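Local structure of lectin (Colocasia esculenta, 5T1X) at residues Asp15-Leu18 with Phe23-Val26; Leu25-Gln28 with Asn32-Leu35. The protein binds mannose as a GNA-related lectin of taro and agglutinates rabbit erythrocytes. All coordinates share one frame; numbering follows the deposited sequence.

How the interactions relate
Interactions 1 and 2 are neighbours in one four-stranded antiparallel sheet of the bulb-type lectin domain. Their centres lie about 6 Å apart. Interaction 1 pairs strand 16-20 with strand 23-27, and interaction 2 pairs strand 23-27 with strand 33-36. L25 and V26 belong to both contacts. The two hairpins share strand 23-27, so three successive strands form a β-meander. The backbone of M27 probably bonds to D15 and G16 at the open end of the first hairpin. Interaction 1 is partly buried and flanks the sugar site. Interaction 2 is buried and contains two of the residues that bind mannose, Q28 and N32.

Interaction 1 (Asp15-Leu18 with Phe23-Val26); sequences DGHL and FDLV
H17 and D24 form a histidine-carboxylate hydrogen bond across the two strands. ND1 of H17 donates to OD1 of D24 at 2.7 Å, almost straight (172°). OD1 accepts with its syn lone pair, in the plane of the ring. The carboxylate sits at the ring edge, its plane 20° from that of the ring. D24 has CG anti to its backbone N (chi1 -169°), which brings the carboxylate beside the H17 ring. L18 and L25 form a hydrogen-bonded antiparallel pair. L18 N donates to L25 O at 3.0 Å, and L25 N to L18 O at 2.8 Å. These strands form the first hairpin of one of the three sheets of the bulb-type lectin β-prism II fold, and strand 16-20 is one of the two edge strands of that sheet within the chain. H17 and V26 are the next pair, non-hydrogen-bonded, with a CA-H...O contact from V26 CA to G16 O (3.4 Å). V26 CG2 lies 3.5 Å from H17 ND1, and CG1 sits over one face of the ring. On the other side of the sheet L18 and L25 lie side by side, with CD1 of L18 3.8 Å from CD2 of L25. V26 also touches Y36, a mannose-binding residue.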
ATOM      1  N   ASP A  15      -2.961  -9.089  19.569  1.00 21.17           N
ATOM      2  CA  ASP A  15      -1.686  -8.513  20.022  1.00 21.75           C
ATOM      3  C   ASP A  15      -0.696  -8.329  18.848  1.00 24.05           C
ATOM      4  O   ASP A  15       0.501  -8.137  19.072  1.00 23.46           O
ATOM      5  CB  ASP A  15      -1.060  -9.319  21.181  1.00 25.49           C
ATOM      6  CG  ASP A  15      -1.874  -9.278  22.462  1.00 41.72           C
ATOM      7  OD1 ASP A  15      -2.305  -8.167  22.860  1.00 44.22           O
ATOM      8  OD2 ASP A  15      -2.059 -10.348  23.080  1.00 46.80           O
ATOM      9  N   GLY A  16      -1.228  -8.298  17.623  1.00 19.82           N
ATOM     10  CA  GLY A  16      -0.447  -8.094  16.407  1.00 18.46           C
ATOM     11  C   GLY A  16      -0.190  -6.627  16.129  1.00 19.89           C
ATOM     12  O   GLY A  16      -0.912  -5.756  16.627  1.00 18.67           O
ATOM     13  N   HIS A  17       0.847  -6.347  15.328  1.00 15.87           N
ATOM     14  CA  HIS A  17       1.228  -4.980  14.977  1.00 14.40           C
ATOM     15  C   HIS A  17       1.345  -4.708  13.499  1.00 16.26           C
ATOM     16  O   HIS A  17       1.740  -5.579  12.725  1.00 15.16           O
ATOM     17  CB  HIS A  17       2.625  -4.648  15.536  1.00 14.73           C
ATOM     18  CG  HIS A  17       2.798  -4.771  17.011  1.00 18.79           C
ATOM     19  ND1 HIS A  17       2.974  -3.660  17.807  1.00 20.85           N
ATOM     20  CD2 HIS A  17       2.935  -5.876  17.771  1.00 21.43           C
ATOM     21  CE1 HIS A  17       3.171  -4.118  19.029  1.00 21.34           C
ATOM     22  NE2 HIS A  17       3.144  -5.446  19.057  1.00 21.96           N
ATOM     23  N   LEU A  18       1.104  -3.443  13.143  1.00 12.90           N
ATOM     24  CA  LEU A  18       1.503  -2.758  11.915  1.00 12.59           C
ATOM     25  C   LEU A  18       2.392  -1.632  12.400  1.00 15.97           C
ATOM     26  O   LEU A  18       2.037  -1.003  13.397  1.00 16.93           O
ATOM     27  CB  LEU A  18       0.349  -2.236  11.055  1.00 12.98           C
ATOM     28  CG  LEU A  18      -0.631  -3.229  10.419  1.00 18.02           C
ATOM     29  CD1 LEU A  18      -1.520  -2.497   9.440  1.00 19.58           C
ATOM     30  CD2 LEU A  18       0.081  -4.369   9.681  1.00 19.19           C
ATOM     31  N   PHE A  23       5.189   5.096  14.730  1.00 14.79           N
ATOM     32  CA  PHE A  23       3.754   4.824  14.690  1.00 13.96           C
ATOM     33  C   PHE A  23       3.509   3.332  14.717  1.00 18.00           C
ATOM     34  O   PHE A  23       4.029   2.594  13.875  1.00 17.02           O
ATOM     35  CB  PHE A  23       3.129   5.513  13.475  1.00 14.70           C
ATOM     36  CG  PHE A  23       3.439   6.993  13.501  1.00 16.42           C
ATOM     37  CD1 PHE A  23       2.815   7.839  14.417  1.00 20.49           C
ATOM     38  CD2 PHE A  23       4.399   7.534  12.651  1.00 17.67           C
ATOM     39  CE1 PHE A  23       3.125   9.203  14.458  1.00 21.55           C
ATOM     40  CE2 PHE A  23       4.704   8.900  12.693  1.00 21.30           C
ATOM     41  CZ  PHE A  23       4.057   9.726  13.587  1.00 20.60           C
ATOM     42  N   ASP A  24       2.761   2.888  15.744  1.00 15.13           N
ATOM     43  CA  ASP A  24       2.519   1.480  16.031  1.00 14.88           C
ATOM     44  C   ASP A  24       1.028   1.177  16.210  1.00 18.66           C
ATOM     45  O   ASP A  24       0.431   1.552  17.226  1.00 19.73           O
ATOM     46  CB  ASP A  24       3.308   1.104  17.304  1.00 16.87           C
ATOM     47  CG  ASP A  24       3.392  -0.370  17.632  1.00 24.89           C
ATOM     48  OD1 ASP A  24       2.886  -1.186  16.833  1.00 23.95           O
ATOM     49  OD2 ASP A  24       3.987  -0.711  18.687  1.00 26.95           O
ATOM     50  N   LEU A  25       0.444   0.470  15.230  1.00 13.56           N
ATOM     51  CA  LEU A  25      -0.957   0.058  15.263  1.00 13.76           C
ATOM     52  C   LEU A  25      -1.034  -1.304  15.916  1.00 17.72           C
ATOM     53  O   LEU A  25      -0.436  -2.255  15.414  1.00 15.58           O
ATOM     54  CB  LEU A  25      -1.563   0.026  13.844  1.00 13.55           C
ATOM     55  CG  LEU A  25      -3.044  -0.353  13.766  1.00 18.34           C
ATOM     56  CD1 LEU A  25      -3.960   0.836  14.120  1.00 19.39           C
ATOM     57  CD2 LEU A  25      -3.386  -0.899  12.398  1.00 19.92           C
ATOM     58  N   VAL A  26      -1.753  -1.398  17.047  1.00 14.96           N
ATOM     59  CA  VAL A  26      -1.851  -2.653  17.782  1.00 15.65           C
ATOM     60  C   VAL A  26      -3.319  -3.109  17.915  1.00 19.56           C
ATOM     61  O   VAL A  26      -4.169  -2.353  18.400  1.00 18.87           O
ATOM     62  CB  VAL A  26      -1.167  -2.563  19.178  1.00 20.33           C
ATOM     63  CG1 VAL A  26      -1.062  -3.939  19.832  1.00 21.48           C
ATOM     64  CG2 VAL A  26       0.216  -1.912  19.094  1.00 19.42           C
TER

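Interaction 2 (Leu25-Gln28 with Asn32-Leu35)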
ATOM      1  N   LEU A  25       0.444   0.470  15.230  1.00 13.56           N
ATOM      2  CA  LEU A  25      -0.957   0.058  15.263  1.00 13.76           C
ATOM      3  C   LEU A  25      -1.034  -1.304  15.916  1.00 17.72           C
ATOM      4  O   LEU A  25      -0.436  -2.255  15.414  1.00 15.58           O
ATOM      5  CB  LEU A  25      -1.563   0.026  13.844  1.00 13.55           C
ATOM      6  CG  LEU A  25      -3.044  -0.353  13.766  1.00 18.34           C
ATOM      7  CD1 LEU A  25      -3.960   0.836  14.120  1.00 19.39           C
ATOM      8  CD2 LEU A  25      -3.386  -0.899  12.398  1.00 19.92           C
ATOM      9  N   VAL A  26      -1.753  -1.398  17.047  1.00 14.96           N
ATOM     10  CA  VAL A  26      -1.851  -2.653  17.782  1.00 15.65           C
ATOM     11  C   VAL A  26      -3.319  -3.109  17.915  1.00 19.56           C
ATOM     12  O   VAL A  26      -4.169  -2.353  18.400  1.00 18.87           O
ATOM     13  CB  VAL A  26      -1.167  -2.563  19.178  1.00 20.33           C
ATOM     14  CG1 VAL A  26      -1.062  -3.939  19.832  1.00 21.48           C
ATOM     15  CG2 VAL A  26       0.216  -1.912  19.094  1.00 19.42           C
ATOM     16  N   MET A  27      -3.597  -4.358  17.493  1.00 17.00           N
ATOM     17  CA  MET A  27      -4.902  -4.999  17.688  1.00 17.51           C
ATOM     18  C   MET A  27      -4.774  -5.673  19.040  1.00 23.12           C
ATOM     19  O   MET A  27      -4.192  -6.745  19.136  1.00 24.05           O
ATOM     20  CB  MET A  27      -5.233  -5.973  16.533  1.00 18.75           C
ATOM     21  CG  MET A  27      -6.526  -6.768  16.735  1.00 22.05           C
ATOM     22  SD  MET A  27      -8.026  -5.767  16.635  1.00 24.91           S
ATOM     23  CE  MET A  27      -8.363  -5.516  18.381  1.00 23.53           C
ATOM     24  N   GLN A  28      -5.201  -5.000  20.099  1.00 21.03           N
ATOM     25  CA  GLN A  28      -4.926  -5.477  21.454  1.00 22.21           C
ATOM     26  C   GLN A  28      -5.826  -6.611  21.936  1.00 28.27           C
ATOM     27  O   GLN A  28      -6.918  -6.813  21.403  1.00 27.72           O
ATOM     28  CB  GLN A  28      -4.989  -4.322  22.448  1.00 24.29           C
ATOM     29  CG  GLN A  28      -3.984  -3.234  22.111  1.00 20.96           C
ATOM     30  CD  GLN A  28      -3.993  -2.046  23.037  1.00 32.47           C
ATOM     31  OE1 GLN A  28      -3.017  -1.312  23.093  1.00 27.52           O
ATOM     32  NE2 GLN A  28      -5.082  -1.800  23.761  1.00 26.93           N
ATOM     33  N   ASN A  32      -9.240  -3.447  21.871  1.00 26.01           N
ATOM     34  CA  ASN A  32      -9.065  -2.059  21.432  1.00 24.74           C
ATOM     35  C   ASN A  32      -7.995  -1.987  20.339  1.00 25.64           C
ATOM     36  O   ASN A  32      -6.930  -2.580  20.485  1.00 25.10           O
ATOM     37  CB  ASN A  32      -8.696  -1.127  22.597  1.00 23.97           C
ATOM     38  CG  ASN A  32      -8.951   0.347  22.343  1.00 34.13           C
ATOM     39  OD1 ASN A  32      -9.604   0.746  21.380  1.00 31.37           O
ATOM     40  ND2 ASN A  32      -8.489   1.199  23.244  1.00 28.76           N
ATOM     41  N   LEU A  33      -8.290  -1.295  19.227  1.00 20.34           N
ATOM     42  CA  LEU A  33      -7.326  -1.104  18.145  1.00 18.76           C
ATOM     43  C   LEU A  33      -6.753   0.287  18.335  1.00 23.09           C
ATOM     44  O   LEU A  33      -7.492   1.268  18.244  1.00 23.41           O
ATOM     45  CB  LEU A  33      -7.992  -1.288  16.766  1.00 18.05           C
ATOM     46  CG  LEU A  33      -7.086  -1.064  15.550  1.00 20.71           C
ATOM     47  CD1 LEU A  33      -6.072  -2.185  15.393  1.00 20.80           C
ATOM     48  CD2 LEU A  33      -7.911  -0.908  14.288  1.00 21.12           C
ATOM     49  N   VAL A  34      -5.464   0.379  18.694  1.00 19.58           N
ATOM     50  CA  VAL A  34      -4.869   1.671  19.020  1.00 19.16           C
ATOM     51  C   VAL A  34      -3.694   1.992  18.103  1.00 22.03           C
ATOM     52  O   VAL A  34      -2.835   1.140  17.858  1.00 20.07           O
ATOM     53  CB  VAL A  34      -4.438   1.745  20.511  1.00 23.38           C
ATOM     54  CG1 VAL A  34      -3.907   3.130  20.878  1.00 23.74           C
ATOM     55  CG2 VAL A  34      -5.581   1.356  21.450  1.00 24.79           C
ATOM     56  N   LEU A  35      -3.648   3.243  17.633  1.00 18.74           N
ATOM     57  CA  LEU A  35      -2.546   3.717  16.812  1.00 17.86           C
ATOM     58  C   LEU A  35      -1.648   4.565  17.702  1.00 19.31           C
ATOM     59  O   LEU A  35      -1.893   5.762  17.880  1.00 18.49           O
ATOM     60  CB  LEU A  35      -3.054   4.484  15.574  1.00 17.96           C
ATOM     61  CG  LEU A  35      -1.989   4.915  14.552  1.00 22.73           C
ATOM     62  CD1 LEU A  35      -1.131   3.745  14.107  1.00 22.92           C
ATOM     63  CD2 LEU A  35      -2.636   5.550  13.335  1.00 24.01           C
TER
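Q28 swings CG anti to its own carbonyl carbon (chi1 -59°) and then runs extended, which lays its side chain alongside N32. The two side chains point the same way, but their amide planes are 84° apart. CB of Q28 packs 3.3 Å from N32 O, and NE2 is 3.9 Å from N32 CB. CG2 of V34 touches the Q28 amide. The polar ends of that amide are held outside the two segments: OE1 bonds to Y36 OH and NE2 to D30. ND2 of N32 bonds to Q41, and OD1 is taken by the backbone N of T44. V26 and V34 exchange two hydrogen bonds, V26 N to V34 O at 2.9 Å and V34 N to V26 O at 3.0 Å. A third, Q28 N to N32 O at 3.0 Å, closes the hairpin. On the opposite side of the sheet CD1 of L33 wedges between L25 CG (3.9 Å) and M27 CB (4.0 Å). CD1 of L35 rests on L25 CB at 3.8 Å. I63 of strand 61-64 packs on both M27 and L33. Q28, N32 and Y36 bind mannose, as does Q41 from outside the motif; Q28, D30, N32, V34 and Y36 fit the QxDxNxVxY motif of GNA-related lectins.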